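Local coordinates for CurM Sulfotransferase (Moorea producta, PDB 4GBM), which probably transfers a sulfonate group from PAPS to a polyketide intermediate on the curacin biosynthetic pathway, and holds the product nucleotide PAP here, at residues S45-L48 against R49-A53; T101-Q104 against A105-D109; V241-E244 against P245-Q249. The protein carries 2 engineered substitutions. All coordinates share one frame; numbering follows the deposited sequence.

Interaction 1: S45-L48 against R49-A53. With A3P (adenosine-3'-5'-diphosphate), chain G.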
loop_
_atom_site.group_PDB
_atom_site.type_symbol
_atom_site.label_atom_id
_atom_site.label_comp_id
_atom_site.label_asym_id
_atom_site.label_seq_id
_atom_site.Cartn_x
_atom_site.Cartn_y
_atom_site.Cartn_z
ATOM N N SER A 45 1.567 5.730 1.528
ATOM C CA SER A 45 1.859 4.429 0.890
ATOM C C SER A 45 2.019 4.544 -0.627
ATOM O O SER A 45 2.886 3.888 -1.206
ATOM C CB SER A 45 0.811 3.364 1.265
ATOM O OG SER A 45 -0.453 3.650 0.682
ATOM N N THR A 46 1.206 5.392 -1.259
ATOM C CA THR A 46 1.290 5.591 -2.710
ATOM C C THR A 46 2.611 6.259 -3.070
ATOM O O THR A 46 3.312 5.816 -3.990
ATOM C CB THR A 46 0.084 6.381 -3.256
ATOM O OG1 THR A 46 -1.121 5.703 -2.895
ATOM C CG2 THR A 46 0.163 6.506 -4.784
ATOM N N LEU A 47 2.963 7.315 -2.340
ATOM C CA LEU A 47 4.277 7.936 -2.537
ATOM C C LEU A 47 5.400 6.894 -2.481
ATOM O O LEU A 47 6.232 6.830 -3.385
ATOM C CB LEU A 47 4.517 9.027 -1.498
ATOM C CG LEU A 47 5.923 9.638 -1.495
ATOM C CD1 LEU A 47 6.198 10.437 -2.774
ATOM C CD2 LEU A 47 6.062 10.526 -0.265
ATOM N N LEU A 48 5.405 6.072 -1.438
ATOM C CA LEU A 48 6.438 5.048 -1.315
ATOM C C LEU A 48 6.428 4.051 -2.481
ATOM O O LEU A 48 7.486 3.742 -3.049
ATOM C CB LEU A 48 6.333 4.326 0.033
ATOM C CG LEU A 48 7.394 3.243 0.254
ATOM C CD1 LEU A 48 8.825 3.805 0.199
ATOM C CD2 LEU A 48 7.143 2.542 1.587
ATOM N N ARG A 49 5.248 3.562 -2.857
ATOM C CA ARG A 49 5.202 2.584 -3.951
ATOM C C ARG A 49 5.670 3.200 -5.266
ATOM O O ARG A 49 6.318 2.533 -6.068
ATOM C CB ARG A 49 3.832 1.889 -4.051
ATOM C CG ARG A 49 2.767 2.584 -4.890
ATOM C CD ARG A 49 2.787 2.136 -6.360
ATOM N NE ARG A 49 1.808 2.908 -7.122
ATOM C CZ ARG A 49 1.933 3.240 -8.403
ATOM N NH1 ARG A 49 0.987 3.979 -8.977
ATOM N NH2 ARG A 49 2.998 2.854 -9.112
ATOM N N VAL A 50 5.392 4.488 -5.454
ATOM C CA VAL A 50 5.816 5.204 -6.665
ATOM C C VAL A 50 7.333 5.433 -6.675
ATOM O O VAL A 50 7.972 5.290 -7.714
ATOM C CB VAL A 50 5.022 6.523 -6.866
ATOM C CG1 VAL A 50 5.589 7.342 -8.026
ATOM C CG2 VAL A 50 3.543 6.210 -7.130
ATOM N N MET A 51 7.906 5.772 -5.522
ATOM C CA MET A 51 9.368 5.838 -5.400
ATOM C C MET A 51 9.999 4.519 -5.827
ATOM O O MET A 51 10.922 4.500 -6.643
ATOM C CB MET A 51 9.788 6.172 -3.976
ATOM C CG MET A 51 9.470 7.593 -3.576
ATOM S SD MET A 51 9.557 7.741 -1.780
ATOM C CE MET A 51 9.695 9.483 -1.555
ATOM N N LEU A 52 9.492 3.421 -5.271
ATOM C CA LEU A 52 10.040 2.097 -5.584
ATOM C C LEU A 52 9.821 1.681 -7.042
ATOM O O LEU A 52 10.603 0.899 -7.578
ATOM C CB LEU A 52 9.477 1.029 -4.640
ATOM C CG LEU A 52 9.823 1.216 -3.155
ATOM C CD1 LEU A 52 9.135 0.159 -2.290
ATOM C CD2 LEU A 52 11.333 1.186 -2.932
ATOM N N ALA A 53 8.767 2.207 -7.672
ATOM C CA ALA A 53 8.461 1.902 -9.080
ATOM C C ALA A 53 9.591 2.304 -10.028
ATOM O O ALA A 53 9.701 1.762 -11.133
ATOM C CB ALA A 53 7.145 2.564 -9.506
HETATM P P1 A3P G . -3.348 13.935 2.096
HETATM O O1P A3P G . -4.795 13.685 2.439
HETATM O O2P A3P G . -3.135 14.362 0.665
HETATM O O3P A3P G . -2.636 14.773 3.119
HETATM P P2 A3P G . -1.788 6.979 0.997
HETATM O O4P A3P G . -1.297 5.939 1.954
HETATM O O5P A3P G . -3.281 7.116 0.898
HETATM O O6P A3P G . -1.103 6.915 -0.342
HETATM O "O5'" A3P G . -1.334 8.383 1.658
HETATM C "C5'" A3P G . -1.842 9.607 1.116
HETATM C "C4'" A3P G . -1.054 10.720 1.763
HETATM O "O4'" A3P G . 0.282 10.699 1.246
HETATM C "C3'" A3P G . -1.572 12.095 1.389
HETATM O "O3'" A3P G . -2.688 12.453 2.218
HETATM C "C2'" A3P G . -0.328 12.948 1.611
HETATM O "O2'" A3P G . -0.254 13.404 2.965
HETATM C "C1'" A3P G . 0.840 12.002 1.353
HETATM N N9 A3P G . 1.511 12.348 0.074
HETATM C C8 A3P G . 1.051 12.155 -1.180
HETATM N N7 A3P G . 1.928 12.628 -2.106
HETATM C C5 A3P G . 2.973 13.138 -1.421
HETATM C C6 A3P G . 4.258 13.796 -1.757
HETATM N N6 A3P G . 4.601 13.993 -3.054
HETATM N N1 A3P G . 5.060 14.175 -0.726
HETATM C C2 A3P G . 4.730 13.966 0.569
HETATM N N3 A3P G . 3.579 13.367 0.941
HETATM C C4 A3P G . 2.699 12.944 0.005
#

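Interaction 2: T101-Q104 against A105-D109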
loop_
_atom_site.group_PDB
_atom_site.type_symbol
_atom_site.label_atom_id
_atom_site.label_comp_id
_atom_site.label_asym_id
_atom_site.label_seq_id
_atom_site.Cartn_x
_atom_site.Cartn_y
_atom_site.Cartn_z
ATOM N N THR A 101 -7.559 -2.410 -24.052
ATOM C CA THR A 101 -8.549 -3.382 -24.496
ATOM C C THR A 101 -7.978 -4.806 -24.491
ATOM O O THR A 101 -8.660 -5.740 -24.073
ATOM C CB THR A 101 -9.145 -3.005 -25.878
ATOM O OG1 THR A 101 -9.622 -1.655 -25.830
ATOM C CG2 THR A 101 -10.310 -3.924 -26.239
ATOM N N ALA A 102 -6.730 -4.962 -24.940
ATOM C CA ALA A 102 -6.091 -6.281 -24.986
ATOM C C ALA A 102 -5.783 -6.797 -23.582
ATOM O O ALA A 102 -5.942 -7.991 -23.307
ATOM C CB ALA A 102 -4.825 -6.252 -25.850
ATOM N N SER A 103 -5.351 -5.894 -22.700
ATOM C CA SER A 103 -5.097 -6.244 -21.303
ATOM C C SER A 103 -6.390 -6.699 -20.615
ATOM O O SER A 103 -6.402 -7.717 -19.916
ATOM C CB SER A 103 -4.472 -5.063 -20.563
ATOM O OG SER A 103 -4.142 -5.410 -19.230
ATOM N N GLN A 104 -7.478 -5.963 -20.842
ATOM C CA GLN A 104 -8.793 -6.353 -20.316
ATOM C C GLN A 104 -9.249 -7.728 -20.831
ATOM O O GLN A 104 -9.788 -8.531 -20.060
ATOM C CB GLN A 104 -9.850 -5.292 -20.632
ATOM C CG GLN A 104 -11.228 -5.625 -20.058
ATOM C CD GLN A 104 -12.338 -4.734 -20.584
ATOM O OE1 GLN A 104 -12.431 -4.463 -21.785
ATOM N NE2 GLN A 104 -13.200 -4.288 -19.684
ATOM N N ALA A 105 -9.021 -7.990 -22.119
ATOM C CA ALA A 105 -9.381 -9.270 -22.742
ATOM C C ALA A 105 -8.627 -10.430 -22.087
ATOM O O ALA A 105 -9.192 -11.509 -21.868
ATOM C CB ALA A 105 -9.115 -9.229 -24.247
ATOM N N LEU A 106 -7.355 -10.198 -21.770
ATOM C CA LEU A 106 -6.543 -11.199 -21.075
ATOM C C LEU A 106 -7.096 -11.481 -19.674
ATOM O O LEU A 106 -7.267 -12.642 -19.286
ATOM C CB LEU A 106 -5.079 -10.751 -20.998
ATOM C CG LEU A 106 -4.105 -11.593 -20.161
ATOM C CD1 LEU A 106 -4.046 -13.040 -20.647
ATOM C CD2 LEU A 106 -2.713 -10.959 -20.170
ATOM N N ILE A 107 -7.375 -10.422 -18.917
ATOM C CA ILE A 107 -7.931 -10.570 -17.571
ATOM C C ILE A 107 -9.273 -11.316 -17.597
ATOM O O ILE A 107 -9.520 -12.197 -16.769
ATOM C CB ILE A 107 -8.033 -9.206 -16.841
ATOM C CG1 ILE A 107 -6.620 -8.693 -16.539
ATOM C CG2 ILE A 107 -8.836 -9.336 -15.545
ATOM C CD1 ILE A 107 -6.533 -7.198 -16.283
ATOM N N LYS A 108 -10.114 -11.001 -18.577
ATOM C CA LYS A 108 -11.392 -11.693 -18.715
ATOM C C LYS A 108 -11.206 -13.187 -18.986
ATOM O O LYS A 108 -12.023 -14.004 -18.556
ATOM C CB LYS A 108 -12.254 -11.049 -19.801
ATOM C CG LYS A 108 -12.834 -9.705 -19.392
ATOM C CD LYS A 108 -13.907 -9.242 -20.355
ATOM C CE LYS A 108 -14.458 -7.885 -19.940
ATOM N NZ LYS A 108 -14.963 -7.892 -18.533
ATOM N N ASP A 109 -10.130 -13.540 -19.686
ATOM C CA ASP A 109 -9.845 -14.946 -19.961
ATOM C C ASP A 109 -9.441 -15.672 -18.677
ATOM O O ASP A 109 -9.836 -16.823 -18.455
ATOM C CB ASP A 109 -8.757 -15.090 -21.021
ATOM C CG ASP A 109 -8.712 -16.485 -21.608
ATOM O OD1 ASP A 109 -9.491 -16.758 -22.542
ATOM O OD2 ASP A 109 -7.908 -17.311 -21.127
#

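Interaction 3: V241-E244 against P245-Q249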
loop_
_atom_site.group_PDB
_atom_site.type_symbol
_atom_site.label_atom_id
_atom_site.label_comp_id
_atom_site.label_asym_id
_atom_site.label_seq_id
_atom_site.Cartn_x
_atom_site.Cartn_y
_atom_site.Cartn_z
ATOM N N VAL A 241 19.011 -4.671 -2.648
ATOM C CA VAL A 241 19.173 -4.060 -3.962
ATOM C C VAL A 241 20.085 -2.841 -3.820
ATOM O O VAL A 241 20.160 -2.237 -2.742
ATOM C CB VAL A 241 17.809 -3.668 -4.613
ATOM C CG1 VAL A 241 16.926 -4.897 -4.805
ATOM C CG2 VAL A 241 17.082 -2.599 -3.801
ATOM N N PRO A 242 20.793 -2.474 -4.899
ATOM C CA PRO A 242 21.592 -1.255 -4.814
ATOM C C PRO A 242 20.713 -0.011 -4.875
ATOM O O PRO A 242 19.608 -0.059 -5.424
ATOM C CB PRO A 242 22.487 -1.335 -6.053
ATOM C CG PRO A 242 21.748 -2.210 -7.007
ATOM C CD PRO A 242 20.986 -3.192 -6.172
ATOM N N PHE A 243 21.203 1.095 -4.324
ATOM C CA PHE A 243 20.512 2.373 -4.469
ATOM C C PHE A 243 20.519 2.786 -5.943
ATOM O O PHE A 243 21.510 2.585 -6.653
ATOM C CB PHE A 243 21.188 3.456 -3.618
ATOM C CG PHE A 243 20.322 4.653 -3.366
ATOM C CD1 PHE A 243 19.596 4.752 -2.184
ATOM C CD2 PHE A 243 20.220 5.683 -4.305
ATOM C CE1 PHE A 243 18.780 5.855 -1.932
ATOM C CE2 PHE A 243 19.395 6.786 -4.064
ATOM C CZ PHE A 243 18.678 6.871 -2.873
ATOM N N GLU A 244 19.398 3.328 -6.411
ATOM C CA GLU A 244 19.329 3.919 -7.748
ATOM C C GLU A 244 18.761 5.324 -7.627
ATOM O O GLU A 244 17.843 5.538 -6.832
ATOM C CB GLU A 244 18.451 3.074 -8.678
ATOM C CG GLU A 244 19.056 1.715 -9.030
ATOM C CD GLU A 244 18.241 0.920 -10.038
ATOM O OE1 GLU A 244 18.708 -0.173 -10.424
ATOM O OE2 GLU A 244 17.153 1.376 -10.455
ATOM N N PRO A 245 19.283 6.278 -8.420
ATOM C CA PRO A 245 18.841 7.674 -8.324
ATOM C C PRO A 245 17.336 7.846 -8.539
ATOM O O PRO A 245 16.735 8.767 -7.988
ATOM C CB PRO A 245 19.611 8.368 -9.450
ATOM C CG PRO A 245 20.778 7.511 -9.704
ATOM C CD PRO A 245 20.380 6.112 -9.393
ATOM N N GLU A 246 16.741 6.946 -9.321
ATOM C CA GLU A 246 15.317 7.001 -9.642
ATOM C C GLU A 246 14.414 6.898 -8.403
ATOM O O GLU A 246 13.253 7.330 -8.428
ATOM C CB GLU A 246 14.977 5.891 -10.648
ATOM C CG GLU A 246 15.503 6.136 -12.069
ATOM C CD GLU A 246 16.958 5.709 -12.303
ATOM O OE1 GLU A 246 17.647 5.240 -11.367
ATOM O OE2 GLU A 246 17.414 5.846 -13.458
ATOM N N LEU A 247 14.939 6.336 -7.316
ATOM C CA LEU A 247 14.167 6.250 -6.073
ATOM C C LEU A 247 13.750 7.617 -5.549
ATOM O O LEU A 247 12.695 7.756 -4.918
ATOM C CB LEU A 247 14.963 5.522 -4.984
ATOM C CG LEU A 247 15.250 4.048 -5.241
ATOM C CD1 LEU A 247 16.298 3.575 -4.260
ATOM C CD2 LEU A 247 13.978 3.185 -5.157
ATOM N N LEU A 248 14.588 8.624 -5.805
ATOM C CA LEU A 248 14.375 9.971 -5.284
ATOM C C LEU A 248 13.586 10.856 -6.240
ATOM O O LEU A 248 13.386 12.047 -5.967
ATOM C CB LEU A 248 15.724 10.632 -4.971
ATOM C CG LEU A 248 16.536 9.983 -3.847
ATOM C CD1 LEU A 248 17.982 10.444 -3.923
ATOM C CD2 LEU A 248 15.946 10.302 -2.486
ATOM N N GLN A 249 13.139 10.274 -7.354
ATOM C CA GLN A 249 12.472 11.052 -8.398
ATOM C C GLN A 249 11.111 10.474 -8.785
ATOM O O GLN A 249 10.922 10.054 -9.925
ATOM C CB GLN A 249 13.368 11.148 -9.636
ATOM C CG GLN A 249 14.797 11.638 -9.353
ATOM C CD GLN A 249 14.860 13.075 -8.869
ATOM O OE1 GLN A 249 13.961 13.883 -9.135
ATOM N NE2 GLN A 249 15.943 13.411 -8.163
#

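Interaction 1: S45-L48 against R49-A53
Leu47 and Met51, one helical turn apart, cross at a slant: the methionine runs out extended and lays its methyl CE 3.8 Å from Leu47 CG, touching CD1 as well. The leucine fork starts from a CG anti to its backbone N (chi1 173°), and its other methyl, CD2, lies 3.8 Å from C2 of the adenine of the bound PAP, so one side chain meets both the helix and the nucleotide. With an alanine here, both methyls would be gone, and Met51 CE and the adenine would probably be left with a gap between them. One residue earlier, Thr46 CG2 meets Val50 CG2 4.1 Å away, and this valine methyl also covers one face of the Arg49 guanidinium; that group bonds to the carbonyls of Arg255 and Met256. The stretch is the helix that follows the P-loop-like 5'-phosphosulfate-binding loop of sulfotransferases, and its N-terminal residues grip the 5'-phosphate. Ser45 N and OG both donate to O4P, the hydroxyl at 2.8 Å, while Thr46 N and OG1 both donate to O6P, the hydroxyl again at 2.8 Å. Lys136 NZ bonds to both hydroxyls. Behind them, Arg49 N donates to Ser45 O and Val50 N to Thr46 O.

Interaction 2: T101-Q104 against A105-D109
Gln104 and Lys108 run side by side off the same flank of helix 100-113, their chains pointing the same way. On the lysine side the contact is made by CE, which lies 3.8 Å from Gln104 NE2 and 3.9 Å from both CG and CD of the glutamine. A chi1 of -178° points the glutamine chain away from its own N, whereas the lysine is extended until its last torsion, where it bends (chi4 -55°) and leaves NZ 4.2 Å from NE2. Closer to the backbone, Lys108 CG rests 3.3 Å from Gln104 O.

The backbone bonds are the regular i to i+4 set of an alpha helix. Ala105 N donates to Thr101 O, Leu106 N to Ala102 O, Ile107 N to Ser103 O and Lys108 N to Gln104 O, the last at 2.9 Å.

On the buried side the contacts are thinner. Ile107 CD1 comes within 4.2 Å of Ser103 OG, and that hydroxyl is hydrogen-bonded to the carbonyl of Gln89. Ser103 and Leu106 both pack on Phe92, which joins this turn to helix 87-96.

Two groups that can only donate, the amide NH2 and the ammonium, thus end up near each other while CE packs on the amide and on CG, so the pair adds packing to the helix surface and the backbone hydrogen bonds supply the polar cohesion.

Interaction 3: V241-E244 against P245-Q249
Phe243 swings its ring over the short turn that follows it, and Leu247 and Leu248 receive it from two directions. From CB, a chi1 of -162° turns the ring away from the residue's own N and carries it along the chain toward residues 245-248. Ring atoms CD1 and CE1 each lie 4.1 Å from Leu247 CD1. That methyl stands over the centre of the ring face, 4.0 Å from the centroid and 10° off the normal, a CH-pi contact. At the tip CZ meets Leu248 CD1 at 3.8 Å, with CE2 beside it; this leucine comes in at the edge, its side chain crossing that of Phe243 at about a right angle. Helix 228-239 backs the group, since Leu232 touches both Phe243 and Leu248.

In the backbone, Leu247 N donates to Glu244 O at 3.1 Å from above the carbonyl plane. Leu248 N repeats the same i to i+3 step to Pro245 O. The Glu244 carboxylate bonds to Ser56 OG, while its OE2 lies 4.0 Å from Glu246 OE1, a proximity that may be mildly unfavourable. Such a succession of i to i+3 bonds, with a proline in its first turn, is that of a short 3-10 helix, here packed on the preceding alpha helix.

In the fold
In chain order the three contacts follow one another, interaction 1 on helix 45-53, interaction 2 on helix 100-113 and interaction 3 in the loop after helix 228-239. Interactions 1 and 3 are neighbours, their centres about 12 Å apart: Met51 CB lies 3.4 Å from Leu247 O, and Leu52 CD2 is 4.0 Å from Leu247 CD2. The helix that binds the phosphate at its start therefore packs against the 3-10 turn near its end, beside the central parallel sheet. Arg255 adds a second link, bonding to both regions. Interaction 2 is remote, its centre about 26 Å from interaction 1 and 32 Å from interaction 3: it belongs to the outer helices, the other two to the packing round the nucleotide-binding helix.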